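Local coordinates for protein probable mannosyltransferase KTR4 (Saccharomyces cerevisiae, PDB 5A07) that is a probable mannosyltransferase of the GT-A fold that holds guanosine-5'-diphosphate and a manganese ion in one pocket, at residues G105-L110 against W229-N234; S109-S114 against Y138-D143; W318-I323 against I377-T382. All coordinates share one frame; numbering follows the deposited sequence.

Interactions 1 and 2 share S109 and L110 and flank one central strand, 105-110, with 227-230 and 138-142 as its two parallel neighbours; their centres lie about 9 Å apart. Interaction 3 continues beyond strand 227-230, where strand 322-325 joins the same sheet, and its centre is about 10 Å from that of interaction 1 and 17 Å from that of interaction 2. The bound GDP is divided among them: N142, D143, V111 and R112 of interaction 2 meet the base, L110 holds the ribose, and E232 of interaction 1 and H381 of interaction 3 bind the manganese ion. A salt bridge from R230 NH1 to E322 OE2 (3.0 Å) also joins interactions 1 and 3.

Interaction 1 of 3, residues G105-L110 against W229-N234; sequences GTILSL and WRLEPN. With MN (manganese (II) ion), chain G; GDP (guanosine-5'-diphosphate), chain F.
W229 and L231 pass alongside I107 and L108 as two parallel strands join, and the tryptophan backbone is used twice. W229 N gives its hydrogen to T106 O at 2.9 Å, and W229 O accepts from L108 N at 2.7 Å, with that donor 36° above the carbonyl plane. One step on, L231 N reaches L108 O at 2.8 Å and extends the ladder past the tryptophan.

The indole itself takes little part in this pairing. W229 CB packs on I107 CG1 at 4.2 Å, and CG lies anti to the backbone N (chi1 -177°), beside the carbonyl carbon. The ring beyond leads away from 105-110 and meets Y130 of helix 116-131 and F321; a broad flat group suits a place where strand, helix and loop all have to be filled. I107, whose branched CB favours an extended backbone, turns CG2 to L231 CB at 4.0 Å, and the two aliphatic side chains lie side by side, pointing the same way. L231 also sets its CB against the hydroxyl of S109.

This is the parallel core of the Rossmann-like GT-A sheet, and the loop leaving strand 227-230 carries E232 to the metal, much as the DXD motif does in many relatives. E232 OE1 binds manganese at 2.2 Å, in company with H381 and two phosphate oxygens of GDP. The other oxygen, OE2, takes a salt bridge from R230 NH2 at 3.0 Å, lying close to the guanidinium plane. R230 is long enough to run almost straight to it, and its NH1 pairs with D354 and E322, which makes it a second-shell residue well suited to fix the carboxylate. A water accepts from L110 N, donates to L231 O at 2.8 Å and also bonds to GDP O3'.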
loop_
_atom_site.group_PDB
_atom_site.type_symbol
_atom_site.label_atom_id
_atom_site.label_comp_id
_atom_site.label_asym_id
_atom_site.label_seq_id
_atom_site.Cartn_x
_atom_site.Cartn_y
_atom_site.Cartn_z
ATOM N N GLY B 105 4.750 -17.177 4.108
ATOM C CA GLY B 105 4.681 -15.766 4.326
ATOM C C GLY B 105 5.720 -15.322 5.323
ATOM O O GLY B 105 6.179 -16.144 6.155
ATOM N N THR B 106 6.068 -14.031 5.225
ATOM C CA THR B 106 7.008 -13.414 6.128
ATOM C C THR B 106 6.548 -12.001 6.407
ATOM O O THR B 106 5.914 -11.368 5.557
ATOM C CB THR B 106 8.426 -13.424 5.562
ATOM O OG1 THR B 106 9.394 -13.028 6.536
ATOM C CG2 THR B 106 8.525 -12.577 4.299
ATOM N N ILE B 107 6.915 -11.534 7.588
ATOM C CA ILE B 107 6.878 -10.118 7.900
ATOM C C ILE B 107 8.127 -9.497 7.387
ATOM O O ILE B 107 9.194 -10.024 7.635
ATOM C CB ILE B 107 6.735 -9.923 9.387
ATOM C CG1 ILE B 107 5.431 -10.566 9.803
ATOM C CG2 ILE B 107 6.658 -8.447 9.673
ATOM C CD1 ILE B 107 5.515 -11.035 11.158
ATOM N N LEU B 108 8.017 -8.466 6.562
ATOM C CA LEU B 108 9.142 -7.883 5.896
ATOM C C LEU B 108 9.399 -6.460 6.329
ATOM O O LEU B 108 8.480 -5.636 6.363
ATOM C CB LEU B 108 8.904 -7.866 4.374
ATOM C CG LEU B 108 9.934 -7.063 3.566
ATOM C CD1 LEU B 108 11.314 -7.693 3.564
ATOM C CD2 LEU B 108 9.479 -6.898 2.122
ATOM N N SER B 109 10.658 -6.115 6.632
ATOM C CA SER B 109 11.010 -4.742 6.887
ATOM C C SER B 109 12.318 -4.396 6.159
ATOM O O SER B 109 13.348 -5.053 6.374
ATOM C CB SER B 109 11.257 -4.442 8.378
ATOM O OG SER B 109 10.278 -4.951 9.272
ATOM N N LEU B 110 12.257 -3.312 5.415
ATOM C CA LEU B 110 13.411 -2.662 4.864
ATOM C C LEU B 110 13.753 -1.586 5.816
ATOM O O LEU B 110 12.967 -0.650 5.989
ATOM C CB LEU B 110 13.043 -2.038 3.520
ATOM C CG LEU B 110 14.113 -1.215 2.842
ATOM C CD1 LEU B 110 15.212 -2.131 2.283
ATOM C CD2 LEU B 110 13.578 -0.313 1.723
ATOM N N TRP B 229 3.983 -9.381 4.706
ATOM C CA TRP B 229 3.387 -8.323 5.459
ATOM C C TRP B 229 4.511 -7.296 5.598
ATOM O O TRP B 229 5.448 -7.506 6.386
ATOM C CB TRP B 229 2.931 -8.905 6.804
ATOM C CG TRP B 229 2.219 -7.963 7.727
ATOM C CD1 TRP B 229 2.488 -6.636 7.920
ATOM C CD2 TRP B 229 1.167 -8.308 8.631
ATOM N NE1 TRP B 229 1.606 -6.099 8.881
ATOM C CE2 TRP B 229 0.788 -7.111 9.325
ATOM C CE3 TRP B 229 0.507 -9.500 8.929
ATOM C CZ2 TRP B 229 -0.220 -7.106 10.285
ATOM C CZ3 TRP B 229 -0.536 -9.484 9.813
ATOM C CH2 TRP B 229 -0.898 -8.275 10.489
ATOM N N ARG B 230 4.391 -6.158 4.944
ATOM C CA ARG B 230 5.304 -5.045 5.106
ATOM C C ARG B 230 5.110 -4.294 6.420
ATOM O O ARG B 230 4.015 -3.806 6.695
ATOM C CB ARG B 230 5.178 -4.079 3.951
ATOM C CG ARG B 230 6.077 -2.846 4.030
ATOM C CD ARG B 230 5.971 -2.191 2.690
ATOM N NE ARG B 230 6.485 -0.859 2.687
ATOM C CZ ARG B 230 6.486 -0.098 1.618
ATOM N NH1 ARG B 230 6.051 -0.550 0.452
ATOM N NH2 ARG B 230 6.954 1.117 1.695
ATOM N N LEU B 231 6.215 -4.144 7.166
ATOM C CA LEU B 231 6.277 -3.448 8.435
ATOM C C LEU B 231 7.316 -2.330 8.359
ATOM O O LEU B 231 8.429 -2.529 7.850
ATOM C CB LEU B 231 6.707 -4.427 9.511
ATOM C CG LEU B 231 6.651 -3.876 10.911
ATOM C CD1 LEU B 231 5.220 -3.597 11.365
ATOM C CD2 LEU B 231 7.285 -4.912 11.821
ATOM N N GLU B 232 6.947 -1.128 8.799
ATOM C CA GLU B 232 7.871 0.004 8.820
ATOM C C GLU B 232 8.133 0.434 10.269
ATOM O O GLU B 232 7.381 0.074 11.179
ATOM C CB GLU B 232 7.305 1.215 8.086
ATOM C CG GLU B 232 7.214 0.993 6.596
ATOM C CD GLU B 232 7.270 2.249 5.746
ATOM O OE1 GLU B 232 7.180 3.391 6.267
ATOM O OE2 GLU B 232 7.179 2.061 4.517
ATOM N N PRO B 233 9.231 1.134 10.471
ATOM C CA PRO B 233 9.511 1.604 11.823
ATOM C C PRO B 233 8.448 2.571 12.347
ATOM O O PRO B 233 7.845 3.310 11.571
ATOM C CB PRO B 233 10.845 2.355 11.673
ATOM C CG PRO B 233 11.451 1.778 10.472
ATOM C CD PRO B 233 10.294 1.504 9.555
ATOM N N ASN B 234 8.286 2.587 13.666
ATOM C CA ASN B 234 7.476 3.631 14.310
ATOM C C ASN B 234 5.953 3.598 13.971
ATOM O O ASN B 234 5.333 4.624 13.860
ATOM C CB ASN B 234 8.033 5.013 13.969
ATOM C CG ASN B 234 7.637 6.046 15.000
ATOM O OD1 ASN B 234 7.302 5.709 16.137
ATOM N ND2 ASN B 234 7.613 7.309 14.594
HETATM MN MN MN G . 7.621 5.333 7.143
HETATM P PB GDP F . 7.980 7.388 4.455
HETATM O O1B GDP F . 8.175 8.692 5.131
HETATM O O2B GDP F . 7.655 7.371 3.075
HETATM O O3B GDP F . 7.224 6.433 5.299
HETATM O O3A GDP F . 9.523 6.901 4.328
HETATM P PA GDP F . 10.446 6.034 5.282
HETATM O O1A GDP F . 11.717 6.685 5.616
HETATM O O2A GDP F . 9.780 5.395 6.431
HETATM O "O5'" GDP F . 10.856 4.886 4.279
HETATM C "C5'" GDP F . 10.105 3.734 3.876
HETATM C "C4'" GDP F . 10.711 2.425 4.353
HETATM O "O4'" GDP F . 11.984 2.283 3.710
HETATM C "C3'" GDP F . 10.949 2.339 5.851
HETATM O "O3'" GDP F . 10.842 0.952 6.256
HETATM C "C2'" GDP F . 12.387 2.865 5.991
HETATM O "O2'" GDP F . 13.051 2.313 7.120
HETATM C "C1'" GDP F . 12.988 2.323 4.742
HETATM N N9 GDP F . 14.079 3.156 4.182
HETATM C C8 GDP F . 14.026 4.426 3.705
HETATM N N7 GDP F . 15.280 4.786 3.215
HETATM C C5 GDP F . 16.098 3.702 3.382
HETATM C C6 GDP F . 17.512 3.420 3.069
HETATM O O6 GDP F . 18.130 4.386 2.516
HETATM N N1 GDP F . 17.998 2.217 3.404
HETATM C C2 GDP F . 17.234 1.256 4.046
HETATM N N2 GDP F . 17.783 0.087 4.357
HETATM N N3 GDP F . 15.919 1.471 4.361
HETATM C C4 GDP F . 15.323 2.622 4.001
HETATM O O HOH W 1 9.629 -1.627 5.530
HETATM O O HOH W 2 8.408 4.466 9.229
HETATM O O HOH W 3 8.091 7.410 8.186
#

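Interaction 2 of 3, residues S109-S114 against Y138-D143; sequences SLVRNS and YTFLND. With GDP (guanosine-5'-diphosphate), chain F.
N142 rests its side chain against the carbonyl of V111, at the point where the two strands begin to part. Its CB lies 3.3 Å from V111 O, and CG, anti to the backbone N (chi1 -173°), is 3.2 Å from the same oxygen. From there the amide forks. OD1 accepts from GDP N2 at 2.9 Å and takes a second bond from E144 N. ND2 turns the other way, toward N113, and donates to a water at 3.1 Å that also accepts from N113 N. Asparagine suits the position because it offers an acceptor to the base and a donor to the loop at once.

Behind this tip stands a beta-alpha-beta crossover: strand 105-110 leads through helix 116-131 to strand 138-142, which pairs with it in parallel, as in other Rossmann-like nucleotide-binding folds. S109 N bonds to T139 O, L141 N to S109 O, and V111 N to L141 O at 3.1 Å. On one face of the sheet V111 CG2 meets the edge of the F140 ring, 4.1 Å from CD2; on the other, L110 CD1 packs on L141 CB at 4.1 Å. The F140 side thus carries an aromatic ring and a valine, the other side two leucines.

The ends of the strands hold the nucleotide. L110 O accepts from both ribose hydroxyls, and V111 O takes a weak bond from GDP N2. D143 OD1 accepts from GDP N1 at 2.7 Å and, weakly, from N2; a carboxylate oxygen can take both donors. R112 lays its aliphatic CG over the face of the base, near N1 and C2, and one face of its guanidinium looks toward the imidazole part near C8, while NE is paired with D115.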
loop_
_atom_site.group_PDB
_atom_site.type_symbol
_atom_site.label_atom_id
_atom_site.label_comp_id
_atom_site.label_asym_id
_atom_site.label_seq_id
_atom_site.Cartn_x
_atom_site.Cartn_y
_atom_site.Cartn_z
ATOM N N SER B 109 10.658 -6.115 6.632
ATOM C CA SER B 109 11.010 -4.742 6.887
ATOM C C SER B 109 12.318 -4.396 6.159
ATOM O O SER B 109 13.348 -5.053 6.374
ATOM C CB SER B 109 11.257 -4.442 8.378
ATOM O OG SER B 109 10.278 -4.951 9.272
ATOM N N LEU B 110 12.257 -3.312 5.415
ATOM C CA LEU B 110 13.411 -2.662 4.864
ATOM C C LEU B 110 13.753 -1.586 5.816
ATOM O O LEU B 110 12.967 -0.650 5.989
ATOM C CB LEU B 110 13.043 -2.038 3.520
ATOM C CG LEU B 110 14.113 -1.215 2.842
ATOM C CD1 LEU B 110 15.212 -2.131 2.283
ATOM C CD2 LEU B 110 13.578 -0.313 1.723
ATOM N N VAL B 111 14.940 -1.695 6.458
ATOM C CA VAL B 111 15.324 -0.748 7.474
ATOM C C VAL B 111 16.836 -0.537 7.508
ATOM O O VAL B 111 17.576 -1.373 6.993
ATOM C CB VAL B 111 14.941 -1.225 8.895
ATOM C CG1 VAL B 111 13.437 -1.061 9.114
ATOM C CG2 VAL B 111 15.239 -2.671 9.116
ATOM N N ARG B 112 17.219 0.585 8.121
ATOM C CA ARG B 112 18.595 0.937 8.316
ATOM C C ARG B 112 19.028 0.469 9.694
ATOM O O ARG B 112 18.211 0.200 10.569
ATOM C CB ARG B 112 18.763 2.433 8.204
ATOM C CG ARG B 112 18.569 3.001 6.809
ATOM C CD ARG B 112 18.334 4.510 6.818
ATOM N NE ARG B 112 16.948 4.611 7.310
ATOM C CZ ARG B 112 16.013 5.453 6.892
ATOM N NH1 ARG B 112 16.295 6.346 5.966
ATOM N NH2 ARG B 112 14.778 5.369 7.395
ATOM N N ASN B 113 20.348 0.321 9.897
ATOM C CA ASN B 113 20.868 0.031 11.246
ATOM C C ASN B 113 20.370 1.005 12.294
ATOM O O ASN B 113 20.037 0.630 13.453
ATOM C CB ASN B 113 22.430 -0.073 11.233
ATOM C CG ASN B 113 22.891 -1.396 10.581
ATOM O OD1 ASN B 113 22.583 -2.487 11.053
ATOM N ND2 ASN B 113 23.578 -1.285 9.463
ATOM N N SER B 114 20.282 2.257 11.879
ATOM C CA SER B 114 19.863 3.323 12.741
ATOM C C SER B 114 18.373 3.246 13.076
ATOM O O SER B 114 17.960 3.986 13.937
ATOM C CB SER B 114 20.158 4.700 12.108
ATOM O OG SER B 114 19.458 4.840 10.933
ATOM N N TYR B 138 10.355 -13.189 10.433
ATOM C CA TYR B 138 10.737 -11.859 9.979
ATOM C C TYR B 138 11.883 -11.894 9.029
ATOM O O TYR B 138 12.913 -12.551 9.285
ATOM C CB TYR B 138 11.138 -10.972 11.150
ATOM C CG TYR B 138 10.009 -10.667 12.106
ATOM C CD1 TYR B 138 9.667 -11.604 13.093
ATOM C CD2 TYR B 138 9.323 -9.464 12.083
ATOM C CE1 TYR B 138 8.617 -11.346 14.005
ATOM C CE2 TYR B 138 8.267 -9.214 12.973
ATOM C CZ TYR B 138 7.928 -10.155 13.916
ATOM O OH TYR B 138 6.886 -9.939 14.799
ATOM N N THR B 139 11.762 -11.085 7.992
ATOM C CA THR B 139 12.825 -10.862 7.068
ATOM C C THR B 139 13.184 -9.403 7.089
ATOM O O THR B 139 12.292 -8.523 6.919
ATOM C CB THR B 139 12.421 -11.245 5.634
ATOM O OG1 THR B 139 12.068 -12.641 5.566
ATOM C CG2 THR B 139 13.583 -11.042 4.661
ATOM N N PHE B 140 14.481 -9.104 7.293
ATOM C CA PHE B 140 14.951 -7.759 7.256
ATOM C C PHE B 140 15.926 -7.544 6.077
ATOM O O PHE B 140 16.843 -8.359 5.888
ATOM C CB PHE B 140 15.710 -7.414 8.528
ATOM C CG PHE B 140 14.888 -7.524 9.751
ATOM C CD1 PHE B 140 14.729 -8.738 10.391
ATOM C CD2 PHE B 140 14.207 -6.430 10.220
ATOM C CE1 PHE B 140 13.969 -8.866 11.514
ATOM C CE2 PHE B 140 13.425 -6.564 11.354
ATOM C CZ PHE B 140 13.304 -7.736 12.001
ATOM N N LEU B 141 15.761 -6.446 5.376
ATOM C CA LEU B 141 16.617 -6.081 4.262
ATOM C C LEU B 141 17.153 -4.727 4.404
ATOM O O LEU B 141 16.512 -3.860 4.956
ATOM C CB LEU B 141 15.857 -6.150 2.916
ATOM C CG LEU B 141 15.190 -7.465 2.544
ATOM C CD1 LEU B 141 14.364 -7.413 1.212
ATOM C CD2 LEU B 141 16.225 -8.609 2.507
ATOM N N ASN B 142 18.394 -4.512 3.911
ATOM C CA ASN B 142 19.043 -3.231 4.008
ATOM C C ASN B 142 19.993 -3.053 2.806
ATOM O O ASN B 142 20.517 -4.049 2.305
ATOM C CB ASN B 142 19.806 -3.250 5.355
ATOM C CG ASN B 142 20.446 -1.906 5.749
ATOM O OD1 ASN B 142 20.453 -0.890 5.037
ATOM N ND2 ASN B 142 21.000 -1.917 6.958
ATOM N N ASP B 143 20.229 -1.820 2.392
ATOM C CA ASP B 143 21.224 -1.552 1.342
ATOM C C ASP B 143 22.665 -1.629 1.884
ATOM O O ASP B 143 23.576 -1.744 1.093
ATOM C CB ASP B 143 21.000 -0.185 0.674
ATOM C CG ASP B 143 21.018 0.971 1.644
ATOM O OD1 ASP B 143 20.283 0.978 2.657
ATOM O OD2 ASP B 143 21.737 1.952 1.401
HETATM P PB GDP F . 7.980 7.388 4.455
HETATM O O1B GDP F . 8.175 8.692 5.131
HETATM O O2B GDP F . 7.655 7.371 3.075
HETATM O O3B GDP F . 7.224 6.433 5.299
HETATM O O3A GDP F . 9.523 6.901 4.328
HETATM P PA GDP F . 10.446 6.034 5.282
HETATM O O1A GDP F . 11.717 6.685 5.616
HETATM O O2A GDP F . 9.780 5.395 6.431
HETATM O "O5'" GDP F . 10.856 4.886 4.279
HETATM C "C5'" GDP F . 10.105 3.734 3.876
HETATM C "C4'" GDP F . 10.711 2.425 4.353
HETATM O "O4'" GDP F . 11.984 2.283 3.710
HETATM C "C3'" GDP F . 10.949 2.339 5.851
HETATM O "O3'" GDP F . 10.842 0.952 6.256
HETATM C "C2'" GDP F . 12.387 2.865 5.991
HETATM O "O2'" GDP F . 13.051 2.313 7.120
HETATM C "C1'" GDP F . 12.988 2.323 4.742
HETATM N N9 GDP F . 14.079 3.156 4.182
HETATM C C8 GDP F . 14.026 4.426 3.705
HETATM N N7 GDP F . 15.280 4.786 3.215
HETATM C C5 GDP F . 16.098 3.702 3.382
HETATM C C6 GDP F . 17.512 3.420 3.069
HETATM O O6 GDP F . 18.130 4.386 2.516
HETATM N N1 GDP F . 17.998 2.217 3.404
HETATM C C2 GDP F . 17.234 1.256 4.046
HETATM N N2 GDP F . 17.783 0.087 4.357
HETATM N N3 GDP F . 15.919 1.471 4.361
HETATM C C4 GDP F . 15.323 2.622 4.001
HETATM O O HOH W 4 10.713 -7.755 9.471
HETATM O O HOH W 5 22.078 0.885 7.548
#

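Interaction 3 of 3, residues W318-I323 against I377-T382; sequences WTNFEI and IGYHHT. With MN (manganese (II) ion), chain G.
The manganese site of this GT-A fold is backed by a type I turn, W318 to F321, that packs against strand 379-381, and H381 from that strand binds the metal through NE2 at 2.4 Å. N320 lies flat against the imidazole: its amide plane is only 8° from that of the ring, and ND2 sits 3.4 Å above the H381 ring, over its centre. That same ND2 also lies over the centre of one face of the W318 indole, so a single amide end is shared between two rings. Asparagine suits this place, with a flat amide to stack on imidazole and an acceptor for a tyrosine hydroxyl.

Its other end is held by a hydrogen bond: Y379 OH donates to N320 OD1 at 2.6 Å. The phenol oxygen in turn accepts from a water at 2.8 Å, and that water also donates to N320 O, so the tyrosine is tied to both side chain and backbone of the turn. The imidazole is also held at its ND1 edge. H381 ND1 gives its hydrogen to T382 O at 3.0 Å, nearly in the ring plane, which fixes the rotation of the ring with NE2 toward manganese; histidine can bind metal through one nitrogen and donate from the other. The edge of W318 comes up beside the same backbone, CH2 being 3.2 Å from H381 O.

An apolar layer lies farther from the metal. F321 CB stands over one face of Y379, 4.0 Å from the ring centroid, while the F321 ring turns its edge to that face, with the planes at 58°. F321 CZ touches I377 CD1 at 3.9 Å, the terminal methyl of the isoleucine against the end of the phenyl ring.

Strand 379-381 is the middle member of a small antiparallel sheet between 236-237 and 384-386, whereas the turn leads into strand 322-325 of the main sheet, alongside 227-230 and 256-262.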
loop_
_atom_site.group_PDB
_atom_site.type_symbol
_atom_site.label_atom_id
_atom_site.label_comp_id
_atom_site.label_asym_id
_atom_site.label_seq_id
_atom_site.Cartn_x
_atom_site.Cartn_y
_atom_site.Cartn_z
ATOM N N TRP B 318 -1.934 3.092 0.928
ATOM C CA TRP B 318 -0.798 3.664 1.648
ATOM C C TRP B 318 0.117 2.580 2.135
ATOM O O TRP B 318 -0.065 2.007 3.238
ATOM C CB TRP B 318 -1.307 4.494 2.803
ATOM C CG TRP B 318 -0.304 5.589 3.221
ATOM C CD1 TRP B 318 0.558 6.257 2.425
ATOM C CD2 TRP B 318 -0.159 6.110 4.523
ATOM N NE1 TRP B 318 1.254 7.219 3.187
ATOM C CE2 TRP B 318 0.819 7.129 4.472
ATOM C CE3 TRP B 318 -0.719 5.789 5.748
ATOM C CZ2 TRP B 318 1.229 7.797 5.599
ATOM C CZ3 TRP B 318 -0.338 6.525 6.860
ATOM C CH2 TRP B 318 0.602 7.515 6.762
ATOM N N THR B 319 1.105 2.317 1.323
ATOM C CA THR B 319 1.869 1.067 1.379
ATOM C C THR B 319 2.803 0.875 2.588
ATOM O O THR B 319 3.408 -0.171 2.708
ATOM C CB THR B 319 2.744 0.900 0.105
ATOM O OG1 THR B 319 3.560 2.059 -0.032
ATOM C CG2 THR B 319 1.810 0.716 -1.138
ATOM N N ASN B 320 2.942 1.843 3.503
ATOM C CA ASN B 320 3.733 1.535 4.686
ATOM C C ASN B 320 3.244 0.294 5.406
ATOM O O ASN B 320 3.994 -0.364 6.104
ATOM C CB ASN B 320 3.924 2.742 5.596
ATOM C CG ASN B 320 2.626 3.425 6.011
ATOM O OD1 ASN B 320 1.809 2.848 6.695
ATOM N ND2 ASN B 320 2.496 4.668 5.659
ATOM N N PHE B 321 1.948 0.033 5.320
ATOM C CA PHE B 321 1.353 -1.279 5.643
ATOM C C PHE B 321 0.866 -1.889 4.346
ATOM O O PHE B 321 0.211 -1.214 3.571
ATOM C CB PHE B 321 0.123 -1.088 6.544
ATOM C CG PHE B 321 -0.745 -2.349 6.693
ATOM C CD1 PHE B 321 -1.661 -2.699 5.712
ATOM C CD2 PHE B 321 -0.592 -3.175 7.737
ATOM C CE1 PHE B 321 -2.457 -3.840 5.835
ATOM C CE2 PHE B 321 -1.339 -4.309 7.865
ATOM C CZ PHE B 321 -2.270 -4.660 6.921
ATOM N N GLU B 322 1.230 -3.123 4.049
ATOM C CA GLU B 322 0.557 -3.819 2.944
ATOM C C GLU B 322 0.723 -5.335 3.180
ATOM O O GLU B 322 1.750 -5.776 3.741
ATOM C CB GLU B 322 1.031 -3.348 1.580
ATOM C CG GLU B 322 2.523 -3.477 1.353
ATOM C CD GLU B 322 3.022 -2.972 0.012
ATOM O OE1 GLU B 322 2.261 -2.709 -0.973
ATOM O OE2 GLU B 322 4.251 -2.871 -0.084
ATOM N N ILE B 323 -0.317 -6.122 2.858
ATOM C CA ILE B 323 -0.224 -7.597 2.828
ATOM C C ILE B 323 -0.268 -7.880 1.313
ATOM O O ILE B 323 -1.217 -7.473 0.642
ATOM C CB ILE B 323 -1.421 -8.251 3.450
ATOM C CG1 ILE B 323 -1.760 -7.740 4.851
ATOM C CG2 ILE B 323 -1.203 -9.731 3.528
ATOM C CD1 ILE B 323 -0.687 -7.871 5.806
ATOM N N ILE B 377 -7.887 -4.154 11.211
ATOM C CA ILE B 377 -6.482 -3.946 11.613
ATOM C C ILE B 377 -6.335 -2.483 12.006
ATOM O O ILE B 377 -6.130 -1.600 11.175
ATOM C CB ILE B 377 -5.454 -4.434 10.585
ATOM C CG1 ILE B 377 -5.661 -5.917 10.360
ATOM C CG2 ILE B 377 -4.069 -4.086 11.148
ATOM C CD1 ILE B 377 -4.677 -6.525 9.386
ATOM N N GLY B 378 -6.506 -2.216 13.303
ATOM C CA GLY B 378 -6.319 -0.895 13.829
ATOM C C GLY B 378 -4.804 -0.525 13.684
ATOM O O GLY B 378 -3.940 -1.310 14.100
ATOM N N TYR B 379 -4.499 0.593 13.077
ATOM C CA TYR B 379 -3.129 0.853 12.639
ATOM C C TYR B 379 -2.839 2.319 12.510
ATOM O O TYR B 379 -3.719 3.140 12.061
ATOM C CB TYR B 379 -2.911 0.289 11.230
ATOM C CG TYR B 379 -1.567 0.640 10.636
ATOM C CD1 TYR B 379 -0.484 -0.163 10.901
ATOM C CD2 TYR B 379 -1.443 1.615 9.659
ATOM C CE1 TYR B 379 0.758 0.079 10.286
ATOM C CE2 TYR B 379 -0.244 1.905 9.044
ATOM C CZ TYR B 379 0.894 1.126 9.402
ATOM O OH TYR B 379 2.101 1.308 8.776
ATOM N N HIS B 380 -1.637 2.725 12.908
ATOM C CA HIS B 380 -1.200 4.136 12.709
ATOM C C HIS B 380 0.192 4.227 12.205
ATOM O O HIS B 380 1.073 3.528 12.714
ATOM C CB HIS B 380 -1.351 4.881 14.019
ATOM C CG HIS B 380 -0.600 6.168 14.108
ATOM N ND1 HIS B 380 0.583 6.289 14.804
ATOM C CD2 HIS B 380 -0.876 7.397 13.630
ATOM C CE1 HIS B 380 0.987 7.560 14.782
ATOM N NE2 HIS B 380 0.117 8.249 14.063
ATOM N N HIS B 381 0.392 5.131 11.243
ATOM C CA HIS B 381 1.690 5.606 10.828
ATOM C C HIS B 381 1.454 7.080 10.670
ATOM O O HIS B 381 0.501 7.529 9.982
ATOM C CB HIS B 381 2.081 4.987 9.484
ATOM C CG HIS B 381 3.390 5.463 8.890
ATOM N ND1 HIS B 381 3.638 6.757 8.518
ATOM C CD2 HIS B 381 4.528 4.782 8.608
ATOM C CE1 HIS B 381 4.844 6.845 7.977
ATOM N NE2 HIS B 381 5.395 5.656 8.035
ATOM N N THR B 382 2.301 7.884 11.251
ATOM C CA THR B 382 2.038 9.338 11.192
ATOM C C THR B 382 1.771 9.847 9.755
ATOM O O THR B 382 2.462 9.449 8.870
ATOM C CB THR B 382 3.229 10.207 11.822
ATOM O OG1 THR B 382 2.832 11.587 11.720
ATOM C CG2 THR B 382 4.546 10.071 11.075
HETATM MN MN MN G . 7.621 5.333 7.143
HETATM O O HOH W 6 3.961 -0.817 8.711
HETATM O O HOH W 3 8.091 7.410 8.186
HETATM O O HOH W 2 8.408 4.466 9.229
#